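Local coordinates for chromosome partition protein Smc (Pyrococcus furiosus, PDB 3KTA) that binds and hydrolyses ATP through its ABC-type head domain, of which this chain is the N-terminal part, and is probably required for chromosome condensation and partitioning, at residues Leu7-Phe12 with Ala80-Tyr85; Lys13-Lys18 with Ser40-Ala45; Ile46-Gly51 with Ile102-Tyr107. One frame throughout, in Å; residues are numbered along the deposited sequence.

Contact 1 of 3, residues Leu7-Phe12 with Ala80-Tyr85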
loop_
_atom_site.group_PDB
_atom_site.type_symbol
_atom_site.label_atom_id
_atom_site.label_comp_id
_atom_site.label_asym_id
_atom_site.label_seq_id
_atom_site.Cartn_x
_atom_site.Cartn_y
_atom_site.Cartn_z
ATOM N N LEU A 7 10.858 -9.257 5.062
ATOM C CA LEU A 7 11.918 -8.579 4.326
ATOM C C LEU A 7 13.246 -8.735 5.060
ATOM O O LEU A 7 13.289 -8.834 6.290
ATOM C CB LEU A 7 11.651 -7.077 4.234
ATOM C CG LEU A 7 10.475 -6.606 3.400
ATOM C CD1 LEU A 7 10.156 -5.163 3.744
ATOM C CD2 LEU A 7 10.791 -6.746 1.905
ATOM N N GLU A 8 14.326 -8.742 4.296
ATOM C CA GLU A 8 15.679 -8.637 4.841
ATOM C C GLU A 8 16.364 -7.452 4.171
ATOM O O GLU A 8 16.490 -7.416 2.947
ATOM C CB GLU A 8 16.460 -9.935 4.601
ATOM C CG GLU A 8 16.012 -11.056 5.515
ATOM C CD GLU A 8 16.686 -12.377 5.227
ATOM O OE1 GLU A 8 17.404 -12.476 4.212
ATOM O OE2 GLU A 8 16.457 -13.320 6.009
ATOM N N LEU A 9 16.770 -6.470 4.979
ATOM C CA LEU A 9 17.419 -5.258 4.483
ATOM C C LEU A 9 18.884 -5.252 4.898
ATOM O O LEU A 9 19.189 -5.440 6.069
ATOM C CB LEU A 9 16.767 -4.013 5.092
ATOM C CG LEU A 9 15.451 -3.520 4.482
ATOM C CD1 LEU A 9 14.373 -4.568 4.539
ATOM C CD2 LEU A 9 14.996 -2.238 5.216
ATOM N N LYS A 10 19.771 -4.996 3.947
ATOM C CA LYS A 10 21.180 -4.795 4.263
ATOM C C LYS A 10 21.719 -3.570 3.533
ATOM O O LYS A 10 21.735 -3.520 2.298
ATOM C CB LYS A 10 22.002 -6.037 3.898
ATOM C CG LYS A 10 23.499 -5.857 4.203
ATOM C CD LYS A 10 24.338 -7.041 3.762
ATOM C CE LYS A 10 25.812 -6.718 3.952
ATOM N NZ LYS A 10 26.703 -7.805 3.469
ATOM N N GLY A 11 22.143 -2.560 4.295
ATOM C CA GLY A 11 22.687 -1.352 3.708
ATOM C C GLY A 11 21.634 -0.523 3.001
ATOM O O GLY A 11 21.940 0.279 2.109
ATOM N N PHE A 12 20.378 -0.704 3.411
ATOM C CA PHE A 12 19.276 -0.048 2.728
ATOM C C PHE A 12 18.746 1.165 3.492
ATOM O O PHE A 12 18.259 1.028 4.613
ATOM C CB PHE A 12 18.131 -1.033 2.463
ATOM C CG PHE A 12 17.037 -0.446 1.634
ATOM C CD1 PHE A 12 17.127 -0.441 0.257
ATOM C CD2 PHE A 12 15.936 0.168 2.235
ATOM C CE1 PHE A 12 16.149 0.136 -0.516
ATOM C CE2 PHE A 12 14.946 0.750 1.465
ATOM C CZ PHE A 12 15.039 0.726 0.089
ATOM N N ALA A 80 23.345 -1.546 -1.459
ATOM C CA ALA A 80 22.085 -1.752 -0.741
ATOM C C ALA A 80 21.426 -3.023 -1.260
ATOM O O ALA A 80 21.366 -3.251 -2.463
ATOM C CB ALA A 80 21.165 -0.558 -0.930
ATOM N N GLU A 81 20.926 -3.847 -0.349
ATOM C CA GLU A 81 20.258 -5.075 -0.751
ATOM C C GLU A 81 18.956 -5.315 0.010
ATOM O O GLU A 81 18.890 -5.132 1.221
ATOM C CB GLU A 81 21.195 -6.256 -0.546
ATOM C CG GLU A 81 20.576 -7.608 -0.850
ATOM C CD GLU A 81 21.594 -8.719 -0.730
ATOM O OE1 GLU A 81 22.476 -8.808 -1.609
ATOM O OE2 GLU A 81 21.515 -9.493 0.241
ATOM N N VAL A 82 17.927 -5.743 -0.713
ATOM C CA VAL A 82 16.679 -6.158 -0.086
ATOM C C VAL A 82 16.311 -7.541 -0.596
ATOM O O VAL A 82 16.404 -7.807 -1.800
ATOM C CB VAL A 82 15.537 -5.173 -0.403
ATOM C CG1 VAL A 82 14.219 -5.633 0.239
ATOM C CG2 VAL A 82 15.906 -3.775 0.103
ATOM N N ALA A 83 15.928 -8.415 0.329
ATOM C CA ALA A 83 15.333 -9.693 -0.032
ATOM C C ALA A 83 13.898 -9.729 0.471
ATOM O O ALA A 83 13.616 -9.324 1.602
ATOM C CB ALA A 83 16.128 -10.848 0.554
ATOM N N ILE A 84 12.988 -10.204 -0.372
ATOM C CA ILE A 84 11.599 -10.340 0.022
ATOM C C ILE A 84 11.194 -11.817 -0.075
ATOM O O ILE A 84 11.507 -12.497 -1.065
ATOM C CB ILE A 84 10.680 -9.407 -0.817
ATOM C CG1 ILE A 84 9.249 -9.422 -0.258
ATOM C CG2 ILE A 84 10.717 -9.784 -2.324
ATOM C CD1 ILE A 84 8.361 -8.322 -0.852
ATOM N N TYR A 85 10.565 -12.325 0.977
ATOM C CA TYR A 85 10.178 -13.742 1.047
ATOM C C TYR A 85 8.657 -13.850 0.935
ATOM O O TYR A 85 7.923 -13.373 1.817
ATOM C CB TYR A 85 10.670 -14.359 2.366
ATOM C CG TYR A 85 12.180 -14.446 2.463
ATOM C CD1 TYR A 85 12.954 -13.303 2.601
ATOM C CD2 TYR A 85 12.827 -15.665 2.387
ATOM C CE1 TYR A 85 14.343 -13.368 2.676
ATOM C CE2 TYR A 85 14.216 -15.744 2.458
ATOM C CZ TYR A 85 14.966 -14.593 2.599
ATOM O OH TYR A 85 16.347 -14.668 2.675
HETATM O O HOH W 1 19.245 -8.753 2.361
HETATM O O HOH W 2 16.347 -16.109 5.133
#
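The antiparallel ladder that joins strands 3-10 and 80-87 in the sheet of this ABC ATPase head sets Glu-8 beside Ala-83 and Lys-10 beside Glu-81 as hydrogen-bonded pairs. Glu-8 N gives to Ala-83 O at 2.8 Å, and Ala-83 N returns the bond to Glu-8 O; Lys-10 and Glu-81 exchange two more. Leu-7 with Ile-84 and Leu-9 with Val-82 form the non-hydrogen-bonded pairs, whose side chains occupy the face turned to helix 39-49. There Leu-7 and Ile-84 run side by side, with Leu-7 CD2 3.8 Å from Ile-84 CG1 and 4.0 Å from Val-82 CG1. Past the strand, Phe-12 returns to the same layer. With CG anti to the backbone N (chi1 -174°), the ring is carried to Val-82, whose CG2 lies over one face in a CH-pi contact, 4.0 Å from the Phe-12 ring centroid. Phe-48 of the helix meets the Phe-12 ring as well.

On the face of Glu-8 and Glu-81 the chemistry is polar. The hydroxyl Tyr-85 OH donates to Glu-8 OE1 at 2.9 Å, coming from above the carboxylate plane, 51° out of it, while OE1 sits at the edge of the tyrosine ring. Glu-8 OE2 takes a water at 2.9 Å and a salt bridge from Lys-6. A second water spans the ladder, donating to Glu-8 O and to Glu-81 OE2. Glu-81 OE1 reaches the other way, to Arg-103 and Arg-105 on strand 99-106, and Lys-10 NZ is hydrogen-bonded to Tyr-79 OH. One ladder thus carries an oily face for the helix and a charged one, where cationic and hydroxyl partners would be expected to keep both carboxylates ionised.

Contact 2 of 3, residues Lys13-Lys18 with Ser40-Ala45; sequences KSYGNK and SNIGDA. With MG (magnesium ion), chain F; AP5 (bis(adenosine)-5'-pentaphosphate), chain E.
Lys-13, in the loop between strands 3-10 and 20-23, reaches across Asn-41 to Asp-44, in the second turn of helix 39-49, the helix that follows the P-loop (Walker A motif) of the ATP site. Its CB lies 3.8 Å from N7B of an adenine of the bound bis(adenosine)-5'-pentaphosphate, and CG stays near the same nitrogen. CD passes the amide of Asn-41, and the bend at chi3 (77°) brings CE to 3.1 Å from Asn-41 OD1. At the tip, Lys-13 NZ makes a salt bridge of 2.8 Å with Asp-44 OD2, met from above the carboxylate plane, 37° out of it. Both ends have second partners: NZ also donates to Met-58 O, and the same carboxylate oxygen takes Arg-59.

The amide of Asn-41 is a junction between loop, helix and nucleotide. Asn-41 ND2 gives one hydrogen bond to Ser-14 OG at 2.9 Å, lying in the amide plane, and another to the ribose ring oxygen O4J of the ligand at 3.0 Å. These two bonds fix the rotation of the amide, while the backbone Asn-41 N donates to phosphate oxygen O1E at 2.7 Å. Ser-14 OG also bonds to Ser-146 of the second Smc chain, consistent with the joining of N- and C-terminal parts that completes an ABC head. Tyr-15 packs against the helix, its ring edge at Asn-41 CB and its side chain at about a right angle to Ile-42, while its hydroxyl bonds to Gly-38 O of the P-loop. The residue before Asn-41, Ser-40, binds the magnesium ion through OG at 2.1 Å, beside ligand oxygens O2G and O2D, two waters and Gln-145.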
loop_
_atom_site.group_PDB
_atom_site.type_symbol
_atom_site.label_atom_id
_atom_site.label_comp_id
_atom_site.label_asym_id
_atom_site.label_seq_id
_atom_site.Cartn_x
_atom_site.Cartn_y
_atom_site.Cartn_z
ATOM N N LYS A 13 18.848 2.331 2.859
ATOM C CA LYS A 13 18.467 3.616 3.449
ATOM C C LYS A 13 18.901 3.733 4.910
ATOM O O LYS A 13 20.079 3.567 5.213
ATOM C CB LYS A 13 16.973 3.895 3.225
ATOM C CG LYS A 13 16.605 3.908 1.740
ATOM C CD LYS A 13 15.178 4.380 1.470
ATOM C CE LYS A 13 15.086 5.881 1.585
ATOM N NZ LYS A 13 13.839 6.445 0.994
ATOM N N SER A 14 17.983 4.037 5.823
ATOM C CA SER A 14 18.375 4.269 7.215
ATOM C C SER A 14 18.676 3.013 8.059
ATOM O O SER A 14 18.955 3.121 9.259
ATOM C CB SER A 14 17.282 5.077 7.921
ATOM O OG SER A 14 16.048 4.364 7.884
ATOM N N TYR A 15 18.629 1.828 7.458
ATOM C CA TYR A 15 18.678 0.597 8.259
ATOM C C TYR A 15 20.055 0.023 8.620
ATOM O O TYR A 15 20.149 -0.986 9.336
ATOM C CB TYR A 15 17.712 -0.472 7.708
ATOM C CG TYR A 15 16.300 -0.145 8.149
ATOM C CD1 TYR A 15 15.814 -0.582 9.377
ATOM C CD2 TYR A 15 15.492 0.665 7.375
ATOM C CE1 TYR A 15 14.532 -0.246 9.805
ATOM C CE2 TYR A 15 14.227 1.018 7.794
ATOM C CZ TYR A 15 13.752 0.562 9.005
ATOM O OH TYR A 15 12.488 0.918 9.411
ATOM N N GLY A 16 21.107 0.704 8.175
ATOM C CA GLY A 16 22.453 0.393 8.622
ATOM C C GLY A 16 23.118 -0.699 7.815
ATOM O O GLY A 16 22.535 -1.226 6.868
ATOM N N ASN A 17 24.336 -1.055 8.215
ATOM C CA ASN A 17 25.164 -1.973 7.433
ATOM C C ASN A 17 24.894 -3.453 7.637
ATOM O O ASN A 17 25.285 -4.274 6.807
ATOM C CB ASN A 17 26.644 -1.697 7.706
ATOM C CG ASN A 17 27.153 -0.478 6.973
ATOM O OD1 ASN A 17 26.802 -0.244 5.818
ATOM N ND2 ASN A 17 28.000 0.302 7.638
ATOM N N LYS A 18 24.254 -3.804 8.742
ATOM C CA LYS A 18 24.010 -5.204 9.054
ATOM C C LYS A 18 22.617 -5.600 8.574
ATOM O O LYS A 18 21.766 -4.741 8.346
ATOM C CB LYS A 18 24.155 -5.454 10.555
ATOM C CG LYS A 18 22.899 -5.165 11.368
ATOM N N SER A 40 8.527 4.794 6.544
ATOM C CA SER A 40 8.268 4.781 5.108
ATOM C C SER A 40 9.386 4.083 4.339
ATOM O O SER A 40 9.148 3.545 3.268
ATOM C CB SER A 40 8.081 6.185 4.566
ATOM O OG SER A 40 6.910 6.750 5.119
ATOM N N ASN A 41 10.599 4.128 4.874
ATOM C CA ASN A 41 11.723 3.423 4.245
ATOM C C ASN A 41 11.468 1.915 4.083
ATOM O O ASN A 41 12.001 1.284 3.170
ATOM C CB ASN A 41 13.022 3.665 5.027
ATOM C CG ASN A 41 13.568 5.068 4.839
ATOM O OD1 ASN A 41 13.146 5.807 3.946
ATOM N ND2 ASN A 41 14.530 5.433 5.679
ATOM N N ILE A 42 10.680 1.330 4.982
ATOM C CA ILE A 42 10.277 -0.074 4.823
ATOM C C ILE A 42 9.418 -0.257 3.573
ATOM O O ILE A 42 9.605 -1.204 2.814
ATOM C CB ILE A 42 9.528 -0.589 6.065
ATOM C CG1 ILE A 42 10.427 -0.497 7.297
ATOM C CG2 ILE A 42 9.006 -2.013 5.829
ATOM C CD1 ILE A 42 9.709 -0.877 8.587
ATOM N N GLY A 43 8.475 0.652 3.352
ATOM C CA GLY A 43 7.736 0.674 2.109
ATOM C C GLY A 43 8.662 0.826 0.920
ATOM O O GLY A 43 8.455 0.193 -0.112
ATOM N N ASP A 44 9.686 1.670 1.050
ATOM C CA ASP A 44 10.595 1.866 -0.073
ATOM C C ASP A 44 11.390 0.592 -0.373
ATOM O O ASP A 44 11.729 0.335 -1.537
ATOM C CB ASP A 44 11.543 3.043 0.183
ATOM C CG ASP A 44 10.814 4.366 0.253
ATOM O OD1 ASP A 44 9.755 4.487 -0.400
ATOM O OD2 ASP A 44 11.299 5.270 0.963
ATOM N N ALA A 45 11.662 -0.199 0.664
ATOM C CA ALA A 45 12.343 -1.489 0.478
ATOM C C ALA A 45 11.494 -2.408 -0.388
ATOM O O ALA A 45 12.013 -3.136 -1.239
ATOM C CB ALA A 45 12.661 -2.134 1.827
HETATM MG MG MG F . 6.836 8.342 6.503
HETATM P PA AP5 E . 10.029 14.981 6.754
HETATM O O1A AP5 E . 10.553 15.758 7.944
HETATM O O2A AP5 E . 10.985 15.004 5.590
HETATM O O3A AP5 E . 9.769 13.420 7.106
HETATM P PB AP5 E . 9.171 12.923 8.492
HETATM O O1B AP5 E . 8.109 13.888 8.980
HETATM O O2B AP5 E . 10.243 12.602 9.498
HETATM O O3B AP5 E . 8.550 11.599 7.814
HETATM P PG AP5 E . 7.905 10.467 8.684
HETATM O O1G AP5 E . 7.432 11.050 10.001
HETATM O O2G AP5 E . 6.793 9.903 7.856
HETATM O O3G AP5 E . 9.144 9.531 8.977
HETATM P PD AP5 E . 9.332 7.983 8.686
HETATM O O1D AP5 E . 9.255 7.216 9.971
HETATM O O2D AP5 E . 8.442 7.474 7.580
HETATM O O3D AP5 E . 10.883 8.025 8.235
HETATM P PE AP5 E . 11.463 7.642 6.774
HETATM O O1E AP5 E . 11.192 6.171 6.554
HETATM O O2E AP5 E . 10.969 8.588 5.741
HETATM O O5F AP5 E . 8.555 15.480 6.343
HETATM C C5F AP5 E . 8.294 16.604 5.521
HETATM C C4F AP5 E . 6.793 16.827 5.329
HETATM O O4F AP5 E . 6.292 15.861 4.422
HETATM C C3F AP5 E . 5.986 16.649 6.608
HETATM O O3F AP5 E . 4.761 17.343 6.485
HETATM C C2F AP5 E . 5.677 15.169 6.595
HETATM O O2F AP5 E . 4.485 14.875 7.292
HETATM C C1F AP5 E . 5.547 14.866 5.109
HETATM N N9A AP5 E . 6.156 13.579 4.742
HETATM C C8A AP5 E . 7.041 12.837 5.476
HETATM N N7A AP5 E . 7.377 11.743 4.760
HETATM C C5A AP5 E . 6.713 11.773 3.582
HETATM C C6A AP5 E . 6.682 10.902 2.502
HETATM N N6A AP5 E . 7.299 9.719 2.567
HETATM N N1A AP5 E . 5.889 11.211 1.424
HETATM C C2A AP5 E . 5.137 12.372 1.410
HETATM N N3A AP5 E . 5.165 13.234 2.485
HETATM C C4A AP5 E . 5.940 12.930 3.558
HETATM O O5J AP5 E . 13.028 7.804 7.110
HETATM C C5J AP5 E . 13.657 9.070 7.040
HETATM C C4J AP5 E . 15.084 8.877 7.522
HETATM O O4J AP5 E . 15.750 7.985 6.632
HETATM C C3J AP5 E . 15.860 10.199 7.497
HETATM O O3J AP5 E . 16.563 10.336 8.707
HETATM C C2J AP5 E . 16.821 9.985 6.353
HETATM O O2J AP5 E . 18.003 10.759 6.475
HETATM C C1J AP5 E . 17.052 8.483 6.416
HETATM N N9B AP5 E . 17.656 8.018 5.161
HETATM C C8B AP5 E . 17.136 8.000 3.896
HETATM N N7B AP5 E . 18.071 7.501 3.055
HETATM C C5B AP5 E . 19.177 7.211 3.783
HETATM C C6B AP5 E . 20.424 6.694 3.452
HETATM N N6B AP5 E . 20.750 6.495 2.179
HETATM N N1B AP5 E . 21.348 6.518 4.447
HETATM C C2B AP5 E . 21.080 6.844 5.760
HETATM N N3B AP5 E . 19.841 7.357 6.081
HETATM C C4B AP5 E . 18.926 7.534 5.103
HETATM O O HOH W 3 8.409 9.311 5.336
HETATM O O HOH W 4 5.349 7.265 7.498
#

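Contact 3 of 3, residues Ile46-Gly51 with Ile102-Tyr107; sequences ILFVLG and IRRRVY
The ring of Phe-48 and the guanidinium of Arg-104 lie flat on each other, planes 4° apart and centres 4.3 Å, where the end of helix 39-49 packs on strand 99-106 of the head's antiparallel sheet. Over the centre of one Phe-48 face sits Arg-104 CD, a CH-pi contact 3.5 Å from the ring centroid; Val-106 N is at the ring edge, and Val-106 CG1 touches Phe-48 CZ at 3.7 Å. On the guanidinium, Phe-48 CE1 covers one face toward the rim, while Phe-48 O lies at the edge, in plane. Arg-104 CG stands anti to the backbone N (chi1 -176°), and the chain runs extended to NE. From there NH1 donates to Phe-48 O at 2.9 Å, on a carbonyl lone pair. The same oxygen accepts Gly-51 N within the Schellman motif that ends the helix; NH1 also bonds to Gly-52 O, and NE to Ser-112 OG. A cation gripping these carbonyls would probably be favoured by the negative end of the helix dipole. An alanine in place of Arg-104 would probably uncover that Phe-48 face and leave Phe-48 O, Gly-52 O and Ser-112 OG each one partner short. Earlier in the strand Ile-102 meets Val-49, its CG2 4.1 Å from Val-49 CG2, which itself comes to 3.4 Å from Ile-102 O.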
loop_
_atom_site.group_PDB
_atom_site.type_symbol
_atom_site.label_atom_id
_atom_site.label_comp_id
_atom_site.label_asym_id
_atom_site.label_seq_id
_atom_site.Cartn_x
_atom_site.Cartn_y
_atom_site.Cartn_z
ATOM N N ILE A 46 10.184 -2.363 -0.191
ATOM C CA ILE A 46 9.264 -3.149 -1.006
ATOM C C ILE A 46 9.239 -2.655 -2.458
ATOM O O ILE A 46 9.346 -3.455 -3.385
ATOM C CB ILE A 46 7.855 -3.158 -0.399
ATOM C CG1 ILE A 46 7.902 -3.822 0.982
ATOM C CG2 ILE A 46 6.857 -3.848 -1.360
ATOM C CD1 ILE A 46 6.608 -3.672 1.775
ATOM N N LEU A 47 9.109 -1.344 -2.657
ATOM C CA LEU A 47 9.164 -0.785 -4.006
ATOM C C LEU A 47 10.455 -1.208 -4.720
ATOM O O LEU A 47 10.452 -1.571 -5.916
ATOM C CB LEU A 47 9.124 0.746 -3.946
ATOM C CG LEU A 47 7.808 1.356 -3.465
ATOM C CD1 LEU A 47 7.909 2.878 -3.462
ATOM C CD2 LEU A 47 6.677 0.903 -4.345
ATOM N N PHE A 48 11.558 -1.143 -3.981
ATOM C CA PHE A 48 12.886 -1.416 -4.537
ATOM C C PHE A 48 13.028 -2.862 -4.984
ATOM O O PHE A 48 13.419 -3.140 -6.126
ATOM C CB PHE A 48 13.935 -1.091 -3.475
ATOM C CG PHE A 48 15.340 -1.443 -3.868
ATOM C CD1 PHE A 48 16.037 -0.657 -4.765
ATOM C CD2 PHE A 48 15.970 -2.536 -3.297
ATOM C CE1 PHE A 48 17.358 -0.976 -5.108
ATOM C CE2 PHE A 48 17.282 -2.851 -3.626
ATOM C CZ PHE A 48 17.966 -2.065 -4.529
ATOM N N VAL A 49 12.702 -3.787 -4.087
ATOM C CA VAL A 49 12.918 -5.206 -4.382
ATOM C C VAL A 49 11.972 -5.717 -5.470
ATOM O O VAL A 49 12.293 -6.683 -6.171
ATOM C CB VAL A 49 12.836 -6.068 -3.100
ATOM C CG1 VAL A 49 11.396 -6.148 -2.589
ATOM C CG2 VAL A 49 13.428 -7.460 -3.362
ATOM N N LEU A 50 10.832 -5.050 -5.645
ATOM C CA LEU A 50 9.866 -5.434 -6.676
ATOM C C LEU A 50 10.157 -4.752 -8.011
ATOM O O LEU A 50 9.346 -4.799 -8.942
ATOM C CB LEU A 50 8.431 -5.133 -6.223
ATOM C CG LEU A 50 7.991 -5.872 -4.961
ATOM C CD1 LEU A 50 6.533 -5.531 -4.621
ATOM C CD2 LEU A 50 8.189 -7.377 -5.088
ATOM N N GLY A 51 11.311 -4.101 -8.090
ATOM C CA GLY A 51 11.827 -3.661 -9.378
ATOM C C GLY A 51 11.695 -2.187 -9.681
ATOM O O GLY A 51 11.890 -1.768 -10.825
ATOM N N ILE A 102 12.796 -13.134 -3.731
ATOM C CA ILE A 102 13.361 -12.212 -4.700
ATOM C C ILE A 102 14.349 -11.298 -3.978
ATOM O O ILE A 102 14.067 -10.814 -2.881
ATOM C CB ILE A 102 12.266 -11.381 -5.382
ATOM C CG1 ILE A 102 11.353 -12.285 -6.215
ATOM C CG2 ILE A 102 12.875 -10.296 -6.239
ATOM C CD1 ILE A 102 10.090 -11.585 -6.711
ATOM N N ARG A 103 15.520 -11.091 -4.578
ATOM C CA ARG A 103 16.540 -10.239 -3.975
ATOM C C ARG A 103 17.027 -9.252 -5.019
ATOM O O ARG A 103 17.196 -9.612 -6.183
ATOM C CB ARG A 103 17.725 -11.071 -3.458
ATOM C CG ARG A 103 18.855 -10.236 -2.875
ATOM C CD ARG A 103 19.644 -11.025 -1.834
ATOM N NE ARG A 103 20.200 -12.263 -2.372
ATOM C CZ ARG A 103 21.464 -12.409 -2.762
ATOM N NH1 ARG A 103 22.312 -11.389 -2.689
ATOM N NH2 ARG A 103 21.880 -13.583 -3.232
ATOM N N ARG A 104 17.241 -8.010 -4.596
ATOM C CA ARG A 104 17.811 -6.985 -5.453
ATOM C C ARG A 104 18.946 -6.302 -4.711
ATOM O O ARG A 104 18.818 -5.945 -3.533
ATOM C CB ARG A 104 16.773 -5.938 -5.858
ATOM C CG ARG A 104 17.317 -4.919 -6.835
ATOM C CD ARG A 104 16.323 -3.794 -7.084
ATOM N NE ARG A 104 16.852 -2.763 -7.981
ATOM C CZ ARG A 104 16.137 -1.736 -8.425
ATOM N NH1 ARG A 104 14.867 -1.604 -8.049
ATOM N NH2 ARG A 104 16.683 -0.833 -9.242
ATOM N N ARG A 105 20.057 -6.113 -5.408
ATOM C CA ARG A 105 21.193 -5.416 -4.820
ATOM C C ARG A 105 21.586 -4.283 -5.761
ATOM O O ARG A 105 21.717 -4.495 -6.964
ATOM C CB ARG A 105 22.359 -6.394 -4.625
ATOM C CG ARG A 105 23.623 -5.769 -4.081
ATOM C CD ARG A 105 24.755 -6.789 -4.030
ATOM N NE ARG A 105 24.538 -7.846 -3.052
ATOM C CZ ARG A 105 25.433 -8.791 -2.779
ATOM N NH1 ARG A 105 26.586 -8.803 -3.428
ATOM N NH2 ARG A 105 25.174 -9.726 -1.876
ATOM N N VAL A 106 21.749 -3.074 -5.229
ATOM C CA VAL A 106 22.217 -1.957 -6.047
ATOM C C VAL A 106 23.589 -1.500 -5.567
ATOM O O VAL A 106 23.841 -1.420 -4.369
ATOM C CB VAL A 106 21.244 -0.757 -6.020
ATOM C CG1 VAL A 106 21.142 -0.187 -4.614
ATOM C CG2 VAL A 106 21.700 0.310 -6.997
ATOM N N TYR A 107 24.468 -1.196 -6.517
ATOM C CA TYR A 107 25.828 -0.776 -6.213
ATOM C C TYR A 107 26.007 0.730 -6.348
ATOM O O TYR A 107 25.180 1.405 -6.954
ATOM C CB TYR A 107 26.809 -1.503 -7.138
ATOM C CG TYR A 107 26.949 -2.966 -6.803
ATOM C CD1 TYR A 107 26.118 -3.916 -7.382
ATOM C CD2 TYR A 107 27.895 -3.396 -5.887
ATOM C CE1 TYR A 107 26.247 -5.257 -7.068
ATOM C CE2 TYR A 107 28.032 -4.728 -5.569
ATOM C CZ TYR A 107 27.205 -5.658 -6.164
ATOM O OH TYR A 107 27.346 -6.988 -5.843
#

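Contacts 2 and 3 hold successive lengths of helix 39-49, and contacts 1 and 3 share the sheet, whose strands 80-87 and 99-106 are neighbours. All three are buried, yet their chemistry follows their place in the fold. Contact 1 is strand against strand, held by backbone bonds, with an apolar face toward the helix. Contact 3 sets the helix end on the strand beyond, with a cation laid on an aromatic ring. Contact 2, at the helix start, is polar and ligand-bound, and makes polar contacts with the second chain, which contact 3 meets by packing. The Phe-12 ring ties contact 1 to both: CE2 approaches Asn-41 O at 3.4 Å, and the ring meets Phe-48.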